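Local coordinates for protein ethyl acetate hydrolase (Pseudomonas veronii, PDB 5EFZ) that hydrolyses ethyl acetate to ethanol and acetate, a step in the bacterial degradation of short-chain methyl ketones such as 2-butanone, at residues A175-F187 with D305-Q317. Numbering follows the deposited sequence.
Sequences AGTARNSEHDFLF and DQFFTVDDCLSEQ. With EDO (1,2-ethanediol), chain M; EDO (1,2-ethanediol), chain K.
Glu316 reaches across from helix 310-317 and grips the backbone of the loop before helix 182-196 with both carboxylate oxygens. Its chain is extended beyond CG, and Glu316 OE1 accepts from Ala178 N at 2.6 Å and Glu316 OE2 from Arg179 N at 3.0 Å, each met on the syn side and close to the carboxylate plane. A water bridges OE1 to Gly176 O, and a 1,2-ethanediol molecule, probably from the crystallisation liquor, links OE2 to Arg179 O.

Beside this fork, Phe308 turns one ring face to Gly176, whose CA sits over the ring centre, a CH-pi contact of 3.8 Å to the centroid. Thr177 runs obliquely past the same ring, its OG1 3.3 Å from Phe308 CE1, while its CG2 turns towards CD1.

The loops follow strands 170-174 and 296-300, neighbours in the central sheet of the alpha/beta-hydrolase fold, and the loop after strand 296-300 carries Asp305, the inferred acid of the catalytic triad. Asp305 OD1 accepts from Phe307 N, an Asx turn, and from Phe308 N, which meets it from above the carboxylate plane, while OD2 is hydrogen-bonded to His334 ND1; Phe308 also touches the inferred nucleophile Ser151.

Farther along, the carboxylate of Asp184 on helix 182-196 is inclined 24° to the Phe307 ring and 67° to the Phe308 ring, with OD1 3.2 Å from Phe307 CD1 and OD2 3.2 Å from Phe308 CZ. OD2 accepts a hydrogen bond from Trp273 NE1, whereas OD1 is buried without a polar partner. Phe187, CG anti to its own N, sets CE2 over the centre of the Phe307 ring, the two planes inclined at 49°.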
loop_
_atom_site.group_PDB
_atom_site.type_symbol
_atom_site.label_atom_id
_atom_site.label_comp_id
_atom_site.label_asym_id
_atom_site.label_seq_id
_atom_site.Cartn_x
_atom_site.Cartn_y
_atom_site.Cartn_z
ATOM N N ALA A 175 -4.781 15.869 -4.652
ATOM C CA ALA A 175 -4.662 14.509 -4.168
ATOM C C ALA A 175 -6.033 13.841 -3.920
ATOM O O ALA A 175 -6.286 13.266 -2.857
ATOM C CB ALA A 175 -3.802 14.504 -2.897
ATOM N N GLY A 176 -6.895 13.866 -4.925
ATOM C CA GLY A 176 -8.163 13.164 -4.805
ATOM C C GLY A 176 -8.833 13.024 -6.162
ATOM O O GLY A 176 -8.435 13.677 -7.142
ATOM N N THR A 177 -9.854 12.169 -6.240
ATOM C CA THR A 177 -10.524 11.925 -7.524
ATOM C C THR A 177 -12.005 12.272 -7.473
ATOM O O THR A 177 -12.609 12.440 -6.389
ATOM C CB THR A 177 -10.399 10.450 -7.951
ATOM O OG1 THR A 177 -10.851 9.637 -6.869
ATOM C CG2 THR A 177 -8.941 10.068 -8.262
ATOM N N ALA A 178 -12.596 12.360 -8.654
ATOM C CA ALA A 178 -13.992 12.694 -8.794
ATOM C C ALA A 178 -14.883 11.453 -8.680
ATOM O O ALA A 178 -16.043 11.566 -8.320
ATOM C CB ALA A 178 -14.230 13.409 -10.145
ATOM N N ARG A 179 -14.354 10.283 -9.030
ATOM C CA ARG A 179 -15.081 9.024 -8.829
ATOM C C ARG A 179 -14.141 8.002 -8.223
ATOM O O ARG A 179 -13.083 7.723 -8.783
ATOM C CB ARG A 179 -15.643 8.460 -10.145
ATOM C CG ARG A 179 -16.370 7.100 -9.933
ATOM C CD ARG A 179 -17.335 6.772 -11.072
ATOM N NE ARG A 179 -16.644 6.410 -12.305
ATOM C CZ ARG A 179 -17.255 6.223 -13.476
ATOM N NH1 ARG A 179 -18.585 6.369 -13.584
ATOM N NH2 ARG A 179 -16.528 5.892 -14.540
ATOM N N ASN A 180 -14.519 7.450 -7.078
ATOM C CA ASN A 180 -13.583 6.642 -6.312
ATOM C C ASN A 180 -13.303 5.289 -6.991
ATOM O O ASN A 180 -14.221 4.641 -7.539
ATOM C CB ASN A 180 -14.129 6.443 -4.886
ATOM C CG ASN A 180 -13.070 5.939 -3.934
ATOM O OD1 ASN A 180 -13.311 5.011 -3.138
ATOM N ND2 ASN A 180 -11.888 6.530 -4.008
ATOM N N SER A 181 -12.046 4.845 -6.950
ATOM C CA SER A 181 -11.673 3.580 -7.610
ATOM C C SER A 181 -11.971 2.365 -6.755
ATOM O O SER A 181 -12.176 2.494 -5.546
ATOM C CB SER A 181 -10.188 3.570 -7.935
ATOM O OG SER A 181 -9.419 3.634 -6.731
ATOM N N GLU A 182 -11.909 1.180 -7.370
ATOM C CA GLU A 182 -12.102 -0.066 -6.617
ATOM C C GLU A 182 -10.931 -0.309 -5.657
ATOM O O GLU A 182 -11.126 -0.801 -4.536
ATOM C CB GLU A 182 -12.259 -1.265 -7.561
ATOM C CG GLU A 182 -13.575 -1.324 -8.355
ATOM C CD GLU A 182 -13.760 -2.673 -9.072
ATOM O OE1 GLU A 182 -13.061 -2.933 -10.091
ATOM O OE2 GLU A 182 -14.596 -3.485 -8.613
ATOM N N HIS A 183 -9.720 0.050 -6.075
ATOM C CA HIS A 183 -8.548 -0.138 -5.224
ATOM C C HIS A 183 -8.649 0.764 -3.991
ATOM O O HIS A 183 -8.276 0.364 -2.887
ATOM C CB HIS A 183 -7.251 0.141 -6.024
ATOM C CG HIS A 183 -5.990 0.021 -5.223
ATOM N ND1 HIS A 183 -5.379 1.111 -4.623
ATOM C CD2 HIS A 183 -5.194 -1.046 -4.971
ATOM C CE1 HIS A 183 -4.289 0.703 -3.992
ATOM N NE2 HIS A 183 -4.152 -0.597 -4.189
ATOM N N ASP A 184 -9.131 1.992 -4.177
ATOM C CA ASP A 184 -9.213 2.904 -3.039
ATOM C C ASP A 184 -10.314 2.436 -2.076
ATOM O O ASP A 184 -10.186 2.532 -0.843
ATOM C CB ASP A 184 -9.477 4.327 -3.529
ATOM C CG ASP A 184 -9.252 5.358 -2.457
ATOM O OD1 ASP A 184 -8.416 5.123 -1.549
ATOM O OD2 ASP A 184 -9.900 6.422 -2.530
ATOM N N PHE A 185 -11.406 1.930 -2.653
ATOM C CA PHE A 185 -12.483 1.360 -1.857
ATOM C C PHE A 185 -11.990 0.201 -0.993
ATOM O O PHE A 185 -12.332 0.098 0.190
ATOM C CB PHE A 185 -13.612 0.877 -2.768
ATOM C CG PHE A 185 -14.849 0.407 -2.024
ATOM C CD1 PHE A 185 -14.928 -0.887 -1.501
ATOM C CD2 PHE A 185 -15.959 1.236 -1.917
ATOM C CE1 PHE A 185 -16.085 -1.315 -0.816
ATOM C CE2 PHE A 185 -17.109 0.806 -1.251
ATOM C CZ PHE A 185 -17.168 -0.458 -0.696
ATOM N N LEU A 186 -11.174 -0.675 -1.580
ATOM C CA LEU A 186 -10.564 -1.765 -0.797
ATOM C C LEU A 186 -9.659 -1.265 0.343
ATOM O O LEU A 186 -9.694 -1.790 1.476
ATOM C CB LEU A 186 -9.758 -2.673 -1.725
ATOM C CG LEU A 186 -8.960 -3.782 -1.012
ATOM C CD1 LEU A 186 -9.901 -4.836 -0.403
ATOM C CD2 LEU A 186 -8.006 -4.434 -2.015
ATOM N N PHE A 187 -8.807 -0.281 0.044
ATOM C CA PHE A 187 -7.980 0.320 1.077
ATOM C C PHE A 187 -8.828 0.803 2.256
ATOM O O PHE A 187 -8.542 0.522 3.412
ATOM C CB PHE A 187 -7.209 1.498 0.484
ATOM C CG PHE A 187 -6.468 2.329 1.500
ATOM C CD1 PHE A 187 -5.727 1.736 2.503
ATOM C CD2 PHE A 187 -6.445 3.728 1.382
ATOM C CE1 PHE A 187 -4.993 2.544 3.433
ATOM C CE2 PHE A 187 -5.739 4.526 2.316
ATOM C CZ PHE A 187 -5.018 3.932 3.323
ATOM N N ASP A 305 1.838 9.716 -4.184
ATOM C CA ASP A 305 0.597 9.229 -3.542
ATOM C C ASP A 305 0.340 7.774 -3.954
ATOM O O ASP A 305 0.245 7.459 -5.140
ATOM C CB ASP A 305 -0.586 10.153 -3.938
ATOM C CG ASP A 305 -1.839 9.938 -3.092
ATOM O OD1 ASP A 305 -2.153 8.777 -2.733
ATOM O OD2 ASP A 305 -2.500 10.964 -2.770
ATOM N N GLN A 306 0.232 6.879 -2.970
ATOM C CA GLN A 306 0.025 5.464 -3.215
ATOM C C GLN A 306 -1.393 5.068 -3.582
ATOM O O GLN A 306 -1.591 3.936 -4.035
ATOM C CB GLN A 306 0.451 4.678 -1.981
ATOM C CG GLN A 306 1.878 4.975 -1.551
ATOM C CD GLN A 306 2.889 4.639 -2.618
ATOM O OE1 GLN A 306 2.888 3.527 -3.149
ATOM N NE2 GLN A 306 3.770 5.599 -2.943
ATOM N N PHE A 307 -2.388 5.917 -3.336
ATOM C CA PHE A 307 -3.751 5.450 -3.603
ATOM C C PHE A 307 -4.636 6.417 -4.374
ATOM O O PHE A 307 -5.629 5.982 -4.964
ATOM C CB PHE A 307 -4.446 4.992 -2.289
ATOM C CG PHE A 307 -4.538 6.028 -1.234
ATOM C CD1 PHE A 307 -5.686 6.796 -1.107
ATOM C CD2 PHE A 307 -3.519 6.192 -0.315
ATOM C CE1 PHE A 307 -5.795 7.750 -0.118
ATOM C CE2 PHE A 307 -3.615 7.140 0.679
ATOM C CZ PHE A 307 -4.766 7.921 0.782
ATOM N N PHE A 308 -4.281 7.703 -4.421
ATOM C CA PHE A 308 -4.903 8.593 -5.399
ATOM C C PHE A 308 -3.783 8.907 -6.400
ATOM O O PHE A 308 -3.076 9.883 -6.227
ATOM C CB PHE A 308 -5.444 9.877 -4.749
ATOM C CG PHE A 308 -6.771 9.728 -4.059
ATOM C CD1 PHE A 308 -7.896 9.318 -4.772
ATOM C CD2 PHE A 308 -6.911 10.067 -2.721
ATOM C CE1 PHE A 308 -9.141 9.207 -4.136
ATOM C CE2 PHE A 308 -8.155 9.975 -2.074
ATOM C CZ PHE A 308 -9.268 9.551 -2.784
ATOM N N THR A 309 -3.569 8.054 -7.405
ATOM C CA THR A 309 -2.331 8.148 -8.183
ATOM C C THR A 309 -2.350 9.232 -9.239
ATOM O O THR A 309 -3.412 9.740 -9.621
ATOM C CB THR A 309 -2.003 6.834 -8.871
ATOM O OG1 THR A 309 -2.913 6.634 -9.963
ATOM C CG2 THR A 309 -2.155 5.682 -7.850
ATOM N N VAL A 310 -1.156 9.575 -9.705
ATOM C CA VAL A 310 -1.016 10.520 -10.813
ATOM C C VAL A 310 -1.831 10.025 -12.011
ATOM O O VAL A 310 -2.503 10.819 -12.700
ATOM C CB VAL A 310 0.484 10.697 -11.179
ATOM C CG1 VAL A 310 0.646 11.390 -12.480
ATOM C CG2 VAL A 310 1.207 11.451 -10.060
ATOM N N ASP A 311 -1.765 8.723 -12.266
ATOM C CA ASP A 311 -2.495 8.121 -13.396
ATOM C C ASP A 311 -4.013 8.193 -13.206
ATOM O O ASP A 311 -4.734 8.441 -14.188
ATOM C CB ASP A 311 -2.105 6.647 -13.607
ATOM C CG ASP A 311 -0.698 6.480 -14.159
ATOM O OD1 ASP A 311 -0.281 7.254 -15.045
ATOM O OD2 ASP A 311 0.005 5.573 -13.673
ATOM N N ASP A 312 -4.492 7.931 -11.982
ATOM C CA ASP A 312 -5.917 8.086 -11.641
ATOM C C ASP A 312 -6.394 9.507 -11.964
ATOM O O ASP A 312 -7.438 9.702 -12.598
ATOM C CB ASP A 312 -6.193 7.834 -10.158
ATOM C CG ASP A 312 -6.091 6.347 -9.748
ATOM O OD1 ASP A 312 -6.242 5.434 -10.603
ATOM O OD2 ASP A 312 -5.841 6.109 -8.544
ATOM N N CYS A 313 -5.610 10.499 -11.552
ATOM C CA CYS A 313 -6.077 11.878 -11.650
ATOM C C CYS A 313 -5.910 12.366 -13.066
ATOM O O CYS A 313 -6.710 13.167 -13.525
ATOM C CB CYS A 313 -5.340 12.804 -10.678
ATOM S SG CYS A 313 -5.626 12.304 -8.945
ATOM N N LEU A 314 -4.870 11.892 -13.741
ATOM C CA LEU A 314 -4.693 12.284 -15.135
ATOM C C LEU A 314 -5.901 11.827 -15.981
ATOM O O LEU A 314 -6.374 12.562 -16.863
ATOM C CB LEU A 314 -3.387 11.714 -15.678
ATOM C CG LEU A 314 -3.090 12.037 -17.149
ATOM C CD1 LEU A 314 -3.037 13.563 -17.400
ATOM C CD2 LEU A 314 -1.820 11.350 -17.597
ATOM N N SER A 315 -6.410 10.614 -15.719
ATOM C CA SER A 315 -7.483 10.080 -16.552
ATOM C C SER A 315 -8.744 10.922 -16.398
ATOM O O SER A 315 -9.502 11.074 -17.363
ATOM C CB SER A 315 -7.782 8.613 -16.229
ATOM O OG SER A 315 -8.340 8.485 -14.939
ATOM N N GLU A 316 -8.951 11.488 -15.216
ATOM C CA GLU A 316 -10.096 12.391 -14.980
ATOM C C GLU A 316 -9.841 13.790 -15.575
ATOM O O GLU A 316 -10.748 14.409 -16.152
ATOM C CB GLU A 316 -10.393 12.513 -13.490
ATOM C CG GLU A 316 -10.877 11.185 -12.874
ATOM C CD GLU A 316 -11.334 11.294 -11.420
ATOM O OE1 GLU A 316 -10.947 12.254 -10.684
ATOM O OE2 GLU A 316 -12.110 10.402 -11.022
ATOM N N GLN A 317 -8.616 14.283 -15.433
ATOM C CA GLN A 317 -8.303 15.626 -15.938
ATOM C C GLN A 317 -8.568 15.733 -17.441
ATOM O O GLN A 317 -9.049 16.761 -17.937
ATOM C CB GLN A 317 -6.853 16.010 -15.631
ATOM C CG GLN A 317 -6.530 17.465 -16.040
ATOM C CD GLN A 317 -5.983 17.558 -17.468
ATOM O OE1 GLN A 317 -5.327 16.624 -17.945
ATOM N NE2 GLN A 317 -6.224 18.702 -18.144
HETATM C C1 EDO M . -10.058 7.254 -10.820
HETATM O O1 EDO M . -10.939 6.468 -10.029
HETATM C C2 EDO M . -10.709 7.498 -12.178
HETATM O O2 EDO M . -12.059 7.966 -12.017
HETATM C C1 EDO K . -17.269 3.415 -5.151
HETATM O O1 EDO K . -15.970 2.878 -5.487
HETATM C C2 EDO K . -17.907 4.114 -6.363
HETATM O O2 EDO K . -16.990 4.875 -7.188
HETATM O O HOH W 1 -8.682 13.682 -10.206
HETATM O O HOH W 2 -6.468 3.705 -7.786
HETATM O O HOH W 3 -6.275 3.415 -5.305
#